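Local coordinates for conserved hypothetical protein (Streptococcus pneumoniae, PDB 4QDY) that is of unknown function but consists largely of two YbbR-like domains in tandem, joined by a long shared strand, at residues V61-T66 with Q93-K98; L77-L82 with A88-Q93; I110-D115 with E126-S131. All blocks are in the same frame, centred on the assembly; numbering follows the deposited sequence.

Contact 1 is the core member of the set: all four of its touching residues are buried, and it joins strands 60-64 and 87-113, which are not hydrogen-bonded neighbours. Contact 2, centred about 11 Å away, shares Gln93 and strand 87-113 with it and lies nearer the surface; it alone of the three adds a backbone hydrogen bond across its segments to the aliphatic packing. Contact 3 uses the far end of strand 87-113, its centre about 39 Å from that of contact 1, within the second YbbR-like range, and is wholly apolar although partly exposed. Contacts 1 and 2 also touch the second subunit, whereas contact 3 lies away from it.

Contact 1 (V61-T66 with Q93-K98); sequences VTADLT and QKITVK
Between Ala63 and Ile95, and between Leu65 and Val97, no ring or other flat group intervenes; methyl meets methyl. The flat group close by is the carboxylate of Asp64, on the other side of its strand. Its OD1 takes two donors from the same face of the carboxylate plane: the hydroxyl of Thr66, with OG1 2.7 Å from OD1, and the backbone N of Thr66, which closes an Asx turn where the strand ends. The contact itself is a clear example of two strands meeting across a core instead of edge to edge. Ala63 and Ile95 lie level at a CA-CA distance of 8.6 Å, Leu65 and Val97 at 8.9 Å, and all four side chains set out toward the opposite segment. Leu65 and Val97 make the closer of the two touches: Leu65 CD1 lies 3.8 Å from CG1 of Val97, the branch that chi1 of -177° sets anti to the backbone N. The two side chains meet at a slant, touching through one methyl each. Ala63 is shorter, and its CB approaches Ile95 CD1 less closely, at 4.4 Å. Strand 60-64 is hydrogen-bonded to strands 9-21 and 71-80, and strand 87-113 faces it across the interior. Ile18 and Leu77 adjoin Ile95, while Ile29 of strand 27-30 touches both Leu65 and Val97.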
ATOM      1  N   VAL A  61      -1.819  13.185  -7.453  1.00 54.09           N
ATOM      2  CA  VAL A  61      -2.843  12.987  -6.429  1.00 53.34           C
ATOM      3  C   VAL A  61      -2.098  12.952  -5.080  1.00 56.77           C
ATOM      4  O   VAL A  61      -1.133  12.201  -4.915  1.00 56.14           O
ATOM      5  CB  VAL A  61      -3.780  11.766  -6.666  1.00 56.47           C
ATOM      6  CG1 VAL A  61      -3.016  10.456  -6.795  1.00 56.05           C
ATOM      7  CG2 VAL A  61      -4.854  11.668  -5.587  1.00 55.99           C
ATOM      8  N   THR A  62      -2.507  13.832  -4.153  1.00 53.35           N
ATOM      9  CA  THR A  62      -1.860  13.966  -2.849  1.00 53.38           C
ATOM     10  C   THR A  62      -2.842  13.765  -1.688  1.00 56.92           C
ATOM     11  O   THR A  62      -4.056  13.848  -1.863  1.00 56.05           O
ATOM     12  CB  THR A  62      -1.189  15.355  -2.710  1.00 60.59           C
ATOM     13  OG1 THR A  62      -2.174  16.385  -2.806  1.00 60.88           O
ATOM     14  CG2 THR A  62      -0.081  15.590  -3.730  1.00 58.24           C
ATOM     15  N   ALA A  63      -2.278  13.506  -0.500  1.00 54.10           N
ATOM     16  CA  ALA A  63      -2.944  13.334   0.792  1.00 54.05           C
ATOM     17  C   ALA A  63      -2.050  13.884   1.897  1.00 58.90           C
ATOM     18  O   ALA A  63      -0.832  13.714   1.828  1.00 58.54           O
ATOM     19  CB  ALA A  63      -3.272  11.865   1.031  1.00 53.97           C
ATOM     20  N   ASP A  64      -2.632  14.582   2.885  1.00 56.72           N
ATOM     21  CA  ASP A  64      -1.862  15.184   3.976  1.00 57.96           C
ATOM     22  C   ASP A  64      -2.310  14.595   5.317  1.00 62.28           C
ATOM     23  O   ASP A  64      -3.499  14.624   5.637  1.00 61.67           O
ATOM     24  CB  ASP A  64      -2.026  16.718   3.956  1.00 60.99           C
ATOM     25  CG  ASP A  64      -1.129  17.499   4.901  1.00 73.46           C
ATOM     26  OD1 ASP A  64      -0.171  16.906   5.443  1.00 74.48           O
ATOM     27  OD2 ASP A  64      -1.344  18.721   5.043  1.00 80.80           O
ATOM     28  N   LEU A  65      -1.353  14.049   6.091  1.00 59.76           N
ATOM     29  CA  LEU A  65      -1.635  13.412   7.382  1.00 60.07           C
ATOM     30  C   LEU A  65      -1.006  14.167   8.569  1.00 66.81           C
ATOM     31  O   LEU A  65      -1.142  13.711   9.709  1.00 66.79           O
ATOM     32  CB  LEU A  65      -1.107  11.959   7.390  1.00 59.15           C
ATOM     33  CG  LEU A  65      -1.586  10.976   6.314  1.00 62.37           C
ATOM     34  CD1 LEU A  65      -0.931   9.632   6.514  1.00 61.92           C
ATOM     35  CD2 LEU A  65      -3.095  10.794   6.339  1.00 64.00           C
ATOM     36  N   THR A  66      -0.329  15.307   8.307  1.00 65.48           N
ATOM     37  CA  THR A  66       0.375  16.126   9.306  1.00 67.61           C
ATOM     38  C   THR A  66      -0.548  16.586  10.458  1.00 74.32           C
ATOM     39  O   THR A  66      -0.115  16.560  11.615  1.00 75.04           O
ATOM     40  CB  THR A  66       1.019  17.362   8.658  1.00 75.75           C
ATOM     41  OG1 THR A  66       0.032  18.068   7.905  1.00 74.32           O
ATOM     42  CG2 THR A  66       2.203  17.007   7.763  1.00 74.00           C
ATOM     43  N   GLN A  93     -12.223   8.839  -3.901  1.00 45.74           N
ATOM     44  CA  GLN A  93     -11.992  10.249  -3.559  1.00 45.65           C
ATOM     45  C   GLN A  93     -11.285  10.380  -2.207  1.00 49.92           C
ATOM     46  O   GLN A  93     -10.558  11.352  -1.993  1.00 50.16           O
ATOM     47  CB  GLN A  93     -13.302  11.062  -3.530  1.00 47.13           C
ATOM     48  CG  GLN A  93     -14.059  11.192  -4.862  1.00 56.93           C
ATOM     49  CD  GLN A  93     -14.924  10.007  -5.242  1.00 71.46           C
ATOM     50  OE1 GLN A  93     -14.528   8.838  -5.168  1.00 66.30           O
ATOM     51  NE2 GLN A  93     -16.120  10.295  -5.730  1.00 61.09           N
ATOM     52  N   LYS A  94     -11.518   9.417  -1.293  1.00 46.29           N
ATOM     53  CA  LYS A  94     -10.926   9.380   0.048  1.00 46.28           C
ATOM     54  C   LYS A  94     -10.259   8.027   0.310  1.00 50.90           C
ATOM     55  O   LYS A  94     -10.724   7.003  -0.198  1.00 50.12           O
ATOM     56  CB  LYS A  94     -11.984   9.660   1.134  1.00 48.57           C
ATOM     57  CG  LYS A  94     -12.649  11.028   1.047  1.00 59.50           C
ATOM     58  CD  LYS A  94     -13.690  11.233   2.144  1.00 67.77           C
ATOM     59  CE  LYS A  94     -14.326  12.601   2.056  1.00 76.28           C
ATOM     60  NZ  LYS A  94     -15.320  12.825   3.137  1.00 85.01           N
ATOM     61  N   ILE A  95      -9.173   8.022   1.104  1.00 48.36           N
ATOM     62  CA  ILE A  95      -8.460   6.789   1.467  1.00 48.21           C
ATOM     63  C   ILE A  95      -8.493   6.631   2.995  1.00 52.83           C
ATOM     64  O   ILE A  95      -8.490   7.630   3.714  1.00 53.05           O
ATOM     65  CB  ILE A  95      -7.000   6.718   0.915  1.00 51.22           C
ATOM     66  CG1 ILE A  95      -6.079   7.835   1.494  1.00 52.05           C
ATOM     67  CG2 ILE A  95      -6.995   6.689  -0.625  1.00 51.67           C
ATOM     68  CD1 ILE A  95      -4.564   7.685   1.226  1.00 58.40           C
ATOM     69  N   THR A  96      -8.528   5.379   3.481  1.00 49.75           N
ATOM     70  CA  THR A  96      -8.543   5.063   4.915  1.00 50.30           C
ATOM     71  C   THR A  96      -7.116   4.731   5.345  1.00 53.90           C
ATOM     72  O   THR A  96      -6.508   3.810   4.801  1.00 52.85           O
ATOM     73  CB  THR A  96      -9.528   3.920   5.207  1.00 61.40           C
ATOM     74  OG1 THR A  96     -10.813   4.275   4.692  1.00 62.43           O
ATOM     75  CG2 THR A  96      -9.626   3.588   6.701  1.00 61.30           C
ATOM     76  N   VAL A  97      -6.578   5.493   6.310  1.00 51.01           N
ATOM     77  CA  VAL A  97      -5.205   5.311   6.776  1.00 50.79           C
ATOM     78  C   VAL A  97      -5.187   4.999   8.284  1.00 54.96           C
ATOM     79  O   VAL A  97      -5.844   5.691   9.066  1.00 55.04           O
ATOM     80  CB  VAL A  97      -4.339   6.568   6.464  1.00 55.08           C
ATOM     81  CG1 VAL A  97      -2.885   6.355   6.868  1.00 55.15           C
ATOM     82  CG2 VAL A  97      -4.415   6.952   4.988  1.00 54.49           C
ATOM     83  N   LYS A  98      -4.413   3.963   8.673  1.00 51.14           N
ATOM     84  CA  LYS A  98      -4.169   3.567  10.062  1.00 51.39           C
ATOM     85  C   LYS A  98      -2.822   4.152  10.480  1.00 55.51           C
ATOM     86  O   LYS A  98      -1.772   3.603  10.129  1.00 54.80           O
ATOM     87  CB  LYS A  98      -4.223   2.034  10.238  1.00 53.58           C
ATOM     88  CG  LYS A  98      -3.957   1.557  11.670  1.00 68.13           C
ATOM     89  CD  LYS A  98      -3.827   0.044  11.763  1.00 77.63           C
ATOM     90  CE  LYS A  98      -3.466  -0.404  13.159  1.00 88.01           C
ATOM     91  NZ  LYS A  98      -3.296  -1.878  13.237  1.00 95.75           N
TER

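Contact 2 (L77-L82 with A88-Q93); sequences LSIEDL and AVATPQ
Ile79 and Leu82 converge on the methyl CB of Ala88. Leu82, its CG swung anti to the backbone N (chi1 179°), brings CD2 to 3.7 Å from Ala88 CB, with CD1 scarcely farther off. Ile79 lays its CG2 3.9 Å from Ala88 CB, with CG1 little farther away, while CD1, at the end of the longer arm, passes on along the partner strand and rests 3.8 Å from the carbonyl O of Ala88, and it also touches Ala90 loosely. Leu77 takes up the next position. Its CD1 lies 3.4 Å from the carbonyl O of Pro92 and 4.2 Å from Ala90 CB. The polar part of the contact lies at this end, where Leu77 N donates to Gln93 O over 2.9 Å. The bond is nearly straight at 167° and meets the oxygen almost head-on. The chain reaches that position through the cis peptide bond before Pro92, and Phe187 of the second subunit packs on Pro92 and Gln93. Strands 71-80 and 87-113 form a beta hairpin, and in this part of it aliphatic side chains bridge a wider spacing between Ile79 and Ala88, an irregular antiparallel pairing within a YbbR-like domain.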
ATOM      1  N   LEU A  77      -8.454  13.010  -0.883  1.00 52.89           N
ATOM      2  CA  LEU A  77      -7.351  13.125  -1.834  1.00 52.43           C
ATOM      3  C   LEU A  77      -7.462  14.431  -2.624  1.00 57.87           C
ATOM      4  O   LEU A  77      -8.574  14.861  -2.941  1.00 57.85           O
ATOM      5  CB  LEU A  77      -7.310  11.921  -2.796  1.00 51.41           C
ATOM      6  CG  LEU A  77      -7.161  10.512  -2.204  1.00 55.08           C
ATOM      7  CD1 LEU A  77      -7.119   9.476  -3.305  1.00 54.48           C
ATOM      8  CD2 LEU A  77      -5.905  10.379  -1.360  1.00 57.18           C
ATOM      9  N   SER A  78      -6.316  15.058  -2.943  1.00 55.20           N
ATOM     10  CA  SER A  78      -6.287  16.309  -3.707  1.00 55.82           C
ATOM     11  C   SER A  78      -5.578  16.134  -5.043  1.00 59.54           C
ATOM     12  O   SER A  78      -4.559  15.448  -5.110  1.00 58.71           O
ATOM     13  CB  SER A  78      -5.595  17.412  -2.910  1.00 60.45           C
ATOM     14  OG  SER A  78      -6.289  17.689  -1.705  1.00 70.24           O
ATOM     15  N   ILE A  79      -6.114  16.764  -6.100  1.00 56.62           N
ATOM     16  CA  ILE A  79      -5.503  16.738  -7.430  1.00 56.75           C
ATOM     17  C   ILE A  79      -4.750  18.062  -7.584  1.00 62.94           C
ATOM     18  O   ILE A  79      -5.373  19.128  -7.607  1.00 63.26           O
ATOM     19  CB  ILE A  79      -6.498  16.459  -8.610  1.00 59.24           C
ATOM     20  CG1 ILE A  79      -7.259  15.113  -8.472  1.00 58.54           C
ATOM     21  CG2 ILE A  79      -5.787  16.518  -9.964  1.00 60.26           C
ATOM     22  CD1 ILE A  79      -8.491  15.107  -7.568  1.00 65.81           C
ATOM     23  N   GLU A  80      -3.416  17.992  -7.645  1.00 60.75           N
ATOM     24  CA  GLU A  80      -2.560  19.171  -7.777  1.00 62.18           C
ATOM     25  C   GLU A  80      -1.903  19.221  -9.155  1.00 66.74           C
ATOM     26  O   GLU A  80      -1.667  18.174  -9.759  1.00 65.77           O
ATOM     27  CB  GLU A  80      -1.478  19.196  -6.682  1.00 64.21           C
ATOM     28  CG  GLU A  80      -2.023  19.304  -5.265  1.00 76.65           C
ATOM     29  CD  GLU A  80      -1.000  19.378  -4.145  1.00103.38           C
ATOM     30  OE1 GLU A  80       0.202  19.593  -4.430  1.00 99.51           O
ATOM     31  OE2 GLU A  80      -1.414  19.263  -2.969  1.00 99.58           O
ATOM     32  N   ASP A  81      -1.619  20.449  -9.644  1.00 64.48           N
ATOM     33  CA  ASP A  81      -0.958  20.786 -10.914  1.00 64.91           C
ATOM     34  C   ASP A  81      -1.722  20.219 -12.144  1.00 67.25           C
ATOM     35  O   ASP A  81      -1.095  19.912 -13.166  1.00 67.02           O
ATOM     36  CB  ASP A  81       0.501  20.279 -10.930  1.00 67.36           C
ATOM     37  CG  ASP A  81       1.397  20.857  -9.848  1.00 80.83           C
ATOM     38  OD1 ASP A  81       1.239  22.057  -9.517  1.00 82.36           O
ATOM     39  OD2 ASP A  81       2.315  20.140  -9.395  1.00 87.76           O
ATOM     40  N   LEU A  82      -3.066  20.135 -12.066  1.00 62.58           N
ATOM     41  CA  LEU A  82      -3.887  19.683 -13.194  1.00 61.78           C
ATOM     42  C   LEU A  82      -3.984  20.807 -14.238  1.00 66.38           C
ATOM     43  O   LEU A  82      -4.354  21.929 -13.870  1.00 66.85           O
ATOM     44  CB  LEU A  82      -5.296  19.233 -12.742  1.00 60.92           C
ATOM     45  CG  LEU A  82      -6.259  18.748 -13.851  1.00 65.05           C
ATOM     46  CD1 LEU A  82      -5.929  17.327 -14.306  1.00 64.33           C
ATOM     47  CD2 LEU A  82      -7.687  18.783 -13.373  1.00 66.93           C
ATOM     48  N   ALA A  88     -10.766  16.540 -13.012  1.00 50.68           N
ATOM     49  CA  ALA A  88     -10.205  15.290 -12.493  1.00 49.46           C
ATOM     50  C   ALA A  88     -10.897  14.854 -11.213  1.00 52.80           C
ATOM     51  O   ALA A  88     -11.059  15.656 -10.287  1.00 52.44           O
ATOM     52  CB  ALA A  88      -8.717  15.446 -12.236  1.00 50.26           C
ATOM     53  N   VAL A  89     -11.312  13.577 -11.164  1.00 48.87           N
ATOM     54  CA  VAL A  89     -11.954  12.985  -9.990  1.00 48.19           C
ATOM     55  C   VAL A  89     -11.245  11.662  -9.705  1.00 51.81           C
ATOM     56  O   VAL A  89     -11.249  10.766 -10.555  1.00 51.62           O
ATOM     57  CB  VAL A  89     -13.500  12.812 -10.113  1.00 52.00           C
ATOM     58  CG1 VAL A  89     -14.089  12.266  -8.816  1.00 51.69           C
ATOM     59  CG2 VAL A  89     -14.191  14.123 -10.482  1.00 52.31           C
ATOM     60  N   ALA A  90     -10.615  11.558  -8.520  1.00 47.90           N
ATOM     61  CA  ALA A  90      -9.901  10.362  -8.077  1.00 47.05           C
ATOM     62  C   ALA A  90     -10.884   9.262  -7.683  1.00 50.66           C
ATOM     63  O   ALA A  90     -11.953   9.554  -7.144  1.00 50.23           O
ATOM     64  CB  ALA A  90      -8.991  10.698  -6.909  1.00 47.78           C
ATOM     65  N   THR A  91     -10.514   7.999  -7.957  1.00 47.11           N
ATOM     66  CA  THR A  91     -11.302   6.803  -7.665  1.00 46.71           C
ATOM     67  C   THR A  91     -10.447   5.870  -6.771  1.00 49.66           C
ATOM     68  O   THR A  91      -9.550   5.196  -7.291  1.00 49.13           O
ATOM     69  CB  THR A  91     -11.757   6.139  -8.983  1.00 58.37           C
ATOM     70  OG1 THR A  91     -12.471   7.094  -9.771  1.00 61.62           O
ATOM     71  CG2 THR A  91     -12.627   4.904  -8.761  1.00 57.09           C
ATOM     72  N   PRO A  92     -10.664   5.825  -5.432  1.00 45.59           N
ATOM     73  CA  PRO A  92     -11.674   6.553  -4.635  1.00 45.54           C
ATOM     74  C   PRO A  92     -11.254   7.997  -4.317  1.00 49.25           C
ATOM     75  O   PRO A  92     -10.079   8.342  -4.453  1.00 48.95           O
ATOM     76  CB  PRO A  92     -11.753   5.716  -3.354  1.00 47.27           C
ATOM     77  CG  PRO A  92     -10.367   5.175  -3.182  1.00 51.42           C
ATOM     78  CD  PRO A  92      -9.853   4.930  -4.580  1.00 46.76           C
ATOM     79  N   GLN A  93     -12.223   8.839  -3.901  1.00 45.74           N
ATOM     80  CA  GLN A  93     -11.992  10.249  -3.559  1.00 45.65           C
ATOM     81  C   GLN A  93     -11.285  10.380  -2.207  1.00 49.92           C
ATOM     82  O   GLN A  93     -10.558  11.352  -1.993  1.00 50.16           O
ATOM     83  CB  GLN A  93     -13.302  11.062  -3.530  1.00 47.13           C
ATOM     84  CG  GLN A  93     -14.059  11.192  -4.862  1.00 56.93           C
ATOM     85  CD  GLN A  93     -14.924  10.007  -5.242  1.00 71.46           C
ATOM     86  OE1 GLN A  93     -14.528   8.838  -5.168  1.00 66.30           O
ATOM     87  NE2 GLN A  93     -16.120  10.295  -5.730  1.00 61.09           N
TER

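Contact 3 (I110-D115 with E126-S131); sequences IVPEID and ENVMVS
Ile110 meets Val130, and Pro112 and Ile114 both meet Val128, so the interactions across this contact are aliphatic throughout. Within that class, two modes of approach can be told apart. The first is methyl against methyl. CG2 of Ile110 and CG2 of Val130 are 3.9 Å apart; each is the branch anti to its own backbone N, chi1 of 52° putting it there in Val130, and the two side chains meet at an angle. Ile114 adds a longer touch at the other end, its CD1 4.3 Å from CG2 of Val128. The second mode is a methyl against a ring: CG1 of Val128 sits beside the proline, 3.7 Å from Pro112 CB and 3.9 Å from Pro112 CG, and the proline and the valine run antiparallel alongside one another. Val128 therefore divides its branches, CG1 to Pro112 and CG2 to Ile114.

Backbone hydrogen bonding is directed elsewhere on both sides. Val111 and Glu113 pair with strand 149-153 and the residue just beyond it, whereas strand 124-130 pairs with strand 183-196, where a classic beta bulge sets Glu126 and Asn127 opposite the single residue Thr194. Met191 of strand 183-196 packs on both Ile114 and Val128, extending the apolar patch.

With a CA-CA distance of 7.1 Å between Pro112 and Val130 at the nearest point, the two segments are held by side chains. Such a contact depends on shape and on the burial of hydrocarbon, not on directional bonds. Because none of the five touching residues is fully buried, the apolar surface is probably only partly withdrawn from solvent.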
ATOM      1  N   ILE A 110      13.455 -17.012  11.838  1.00 57.54           N
ATOM      2  CA  ILE A 110      13.303 -16.934  10.378  1.00 56.89           C
ATOM      3  C   ILE A 110      13.088 -18.360   9.866  1.00 60.82           C
ATOM      4  O   ILE A 110      13.970 -19.212  10.005  1.00 60.97           O
ATOM      5  CB  ILE A 110      14.512 -16.220   9.712  1.00 60.31           C
ATOM      6  CG1 ILE A 110      14.755 -14.837  10.372  1.00 60.85           C
ATOM      7  CG2 ILE A 110      14.302 -16.097   8.188  1.00 60.57           C
ATOM      8  CD1 ILE A 110      16.075 -14.181  10.073  1.00 69.96           C
ATOM      9  N   VAL A 111      11.897 -18.613   9.305  1.00 56.88           N
ATOM     10  CA  VAL A 111      11.466 -19.930   8.840  1.00 57.00           C
ATOM     11  C   VAL A 111      11.362 -19.958   7.304  1.00 61.55           C
ATOM     12  O   VAL A 111      10.578 -19.194   6.741  1.00 60.71           O
ATOM     13  CB  VAL A 111      10.100 -20.308   9.492  1.00 60.59           C
ATOM     14  CG1 VAL A 111       9.580 -21.650   8.978  1.00 60.71           C
ATOM     15  CG2 VAL A 111      10.190 -20.313  11.014  1.00 60.75           C
ATOM     16  N   PRO A 112      12.072 -20.872   6.606  1.00 59.29           N
ATOM     17  CA  PRO A 112      11.911 -20.953   5.146  1.00 59.23           C
ATOM     18  C   PRO A 112      10.614 -21.683   4.782  1.00 63.11           C
ATOM     19  O   PRO A 112      10.242 -22.638   5.465  1.00 62.99           O
ATOM     20  CB  PRO A 112      13.153 -21.728   4.683  1.00 61.86           C
ATOM     21  CG  PRO A 112      13.964 -22.019   5.933  1.00 66.69           C
ATOM     22  CD  PRO A 112      13.036 -21.879   7.089  1.00 61.80           C
ATOM     23  N   GLU A 113       9.917 -21.216   3.730  1.00 59.69           N
ATOM     24  CA  GLU A 113       8.651 -21.794   3.267  1.00 59.78           C
ATOM     25  C   GLU A 113       8.707 -22.144   1.781  1.00 64.29           C
ATOM     26  O   GLU A 113       9.039 -21.291   0.955  1.00 63.47           O
ATOM     27  CB  GLU A 113       7.473 -20.832   3.525  1.00 60.48           C
ATOM     28  CG  GLU A 113       7.119 -20.625   4.992  1.00 72.29           C
ATOM     29  CD  GLU A 113       6.522 -21.803   5.743  1.00100.16           C
ATOM     30  OE1 GLU A 113       5.901 -22.680   5.100  1.00100.87           O
ATOM     31  OE2 GLU A 113       6.606 -21.802   6.992  1.00 97.28           O
ATOM     32  N   ILE A 114       8.400 -23.414   1.450  1.00 62.05           N
ATOM     33  CA  ILE A 114       8.362 -23.950   0.083  1.00 62.68           C
ATOM     34  C   ILE A 114       7.085 -24.794  -0.058  1.00 67.77           C
ATOM     35  O   ILE A 114       6.850 -25.695   0.749  1.00 67.80           O
ATOM     36  CB  ILE A 114       9.648 -24.761  -0.298  1.00 66.67           C
ATOM     37  CG1 ILE A 114      10.937 -23.898  -0.174  1.00 66.76           C
ATOM     38  CG2 ILE A 114       9.523 -25.360  -1.715  1.00 68.12           C
ATOM     39  CD1 ILE A 114      12.294 -24.640  -0.351  1.00 73.94           C
ATOM     40  N   ASP A 115       6.264 -24.488  -1.076  1.00 65.07           N
ATOM     41  CA  ASP A 115       5.021 -25.200  -1.378  1.00 65.92           C
ATOM     42  C   ASP A 115       5.344 -26.524  -2.101  1.00 71.69           C
ATOM     43  O   ASP A 115       6.102 -26.490  -3.072  1.00 71.67           O
ATOM     44  CB  ASP A 115       4.097 -24.301  -2.233  1.00 67.50           C
ATOM     45  CG  ASP A 115       2.738 -24.867  -2.630  1.00 80.67           C
ATOM     46  OD1 ASP A 115       2.197 -25.705  -1.877  1.00 81.86           O
ATOM     47  OD2 ASP A 115       2.165 -24.384  -3.629  1.00 88.17           O
ATOM     48  N   GLU A 126      16.872 -32.183   1.007  1.00 78.68           N
ATOM     49  CA  GLU A 126      17.777 -32.625   2.068  1.00 78.62           C
ATOM     50  C   GLU A 126      17.872 -31.569   3.186  1.00 79.93           C
ATOM     51  O   GLU A 126      17.606 -31.891   4.346  1.00 79.27           O
ATOM     52  CB  GLU A 126      19.177 -32.913   1.475  1.00 81.19           C
ATOM     53  CG  GLU A 126      20.261 -33.277   2.481  1.00 93.52           C
ATOM     54  CD  GLU A 126      20.072 -34.576   3.237  1.00118.63           C
ATOM     55  OE1 GLU A 126      20.003 -35.642   2.584  1.00117.44           O
ATOM     56  OE2 GLU A 126      20.088 -34.536   4.488  1.00113.81           O
ATOM     57  N   ASN A 127      18.276 -30.329   2.839  1.00 74.78           N
ATOM     58  CA  ASN A 127      18.462 -29.228   3.787  1.00 73.09           C
ATOM     59  C   ASN A 127      18.127 -27.877   3.148  1.00 75.13           C
ATOM     60  O   ASN A 127      18.363 -27.685   1.954  1.00 74.71           O
ATOM     61  CB  ASN A 127      19.919 -29.221   4.284  1.00 73.02           C
ATOM     62  CG  ASN A 127      20.282 -28.145   5.286  1.00 90.63           C
ATOM     63  OD1 ASN A 127      19.482 -27.733   6.134  1.00 84.43           O
ATOM     64  ND2 ASN A 127      21.533 -27.716   5.251  1.00 81.60           N
ATOM     65  N   VAL A 128      17.582 -26.942   3.951  1.00 70.42           N
ATOM     66  CA  VAL A 128      17.263 -25.584   3.506  1.00 69.25           C
ATOM     67  C   VAL A 128      17.998 -24.604   4.430  1.00 73.70           C
ATOM     68  O   VAL A 128      17.754 -24.587   5.639  1.00 73.03           O
ATOM     69  CB  VAL A 128      15.742 -25.267   3.421  1.00 71.89           C
ATOM     70  CG1 VAL A 128      15.513 -23.870   2.852  1.00 70.70           C
ATOM     71  CG2 VAL A 128      14.999 -26.294   2.574  1.00 72.12           C
HETATM   72  N   MSE A 129      18.909 -23.810   3.850  1.00 71.15           N
HETATM   73  CA  MSE A 129      19.701 -22.794   4.544  1.00 71.25           C
HETATM   74  C   MSE A 129      19.191 -21.394   4.218  1.00 72.43           C
HETATM   75  O   MSE A 129      18.833 -21.119   3.073  1.00 71.74           O
HETATM   76  CB  MSE A 129      21.194 -22.904   4.167  1.00 75.22           C
HETATM   77  CG  MSE A 129      21.921 -24.103   4.778  1.00 84.33           C
HETATM   78 SE   MSE A 129      22.279 -23.944   6.706  0.75 93.74          SE
HETATM   79  CE  MSE A 129      23.488 -22.390   6.691  1.00 90.77           C
ATOM     80  N   VAL A 130      19.166 -20.515   5.228  1.00 67.27           N
ATOM     81  CA  VAL A 130      18.779 -19.108   5.103  1.00 65.83           C
ATOM     82  C   VAL A 130      20.019 -18.289   5.522  1.00 69.33           C
ATOM     83  O   VAL A 130      20.574 -18.519   6.600  1.00 69.43           O
ATOM     84  CB  VAL A 130      17.475 -18.747   5.884  1.00 68.79           C
ATOM     85  CG1 VAL A 130      17.516 -19.197   7.348  1.00 69.08           C
ATOM     86  CG2 VAL A 130      17.133 -17.267   5.771  1.00 67.87           C
ATOM     87  N   SER A 131      20.492 -17.395   4.632  1.00 65.35           N
ATOM     88  CA  SER A 131      21.702 -16.591   4.835  1.00 65.64           C
ATOM     89  C   SER A 131      21.584 -15.624   6.020  1.00 68.37           C
ATOM     90  O   SER A 131      22.562 -15.454   6.750  1.00 68.83           O
ATOM     91  CB  SER A 131      22.029 -15.793   3.581  1.00 69.55           C
ATOM     92  OG  SER A 131      22.375 -16.675   2.527  1.00 79.54           O
TER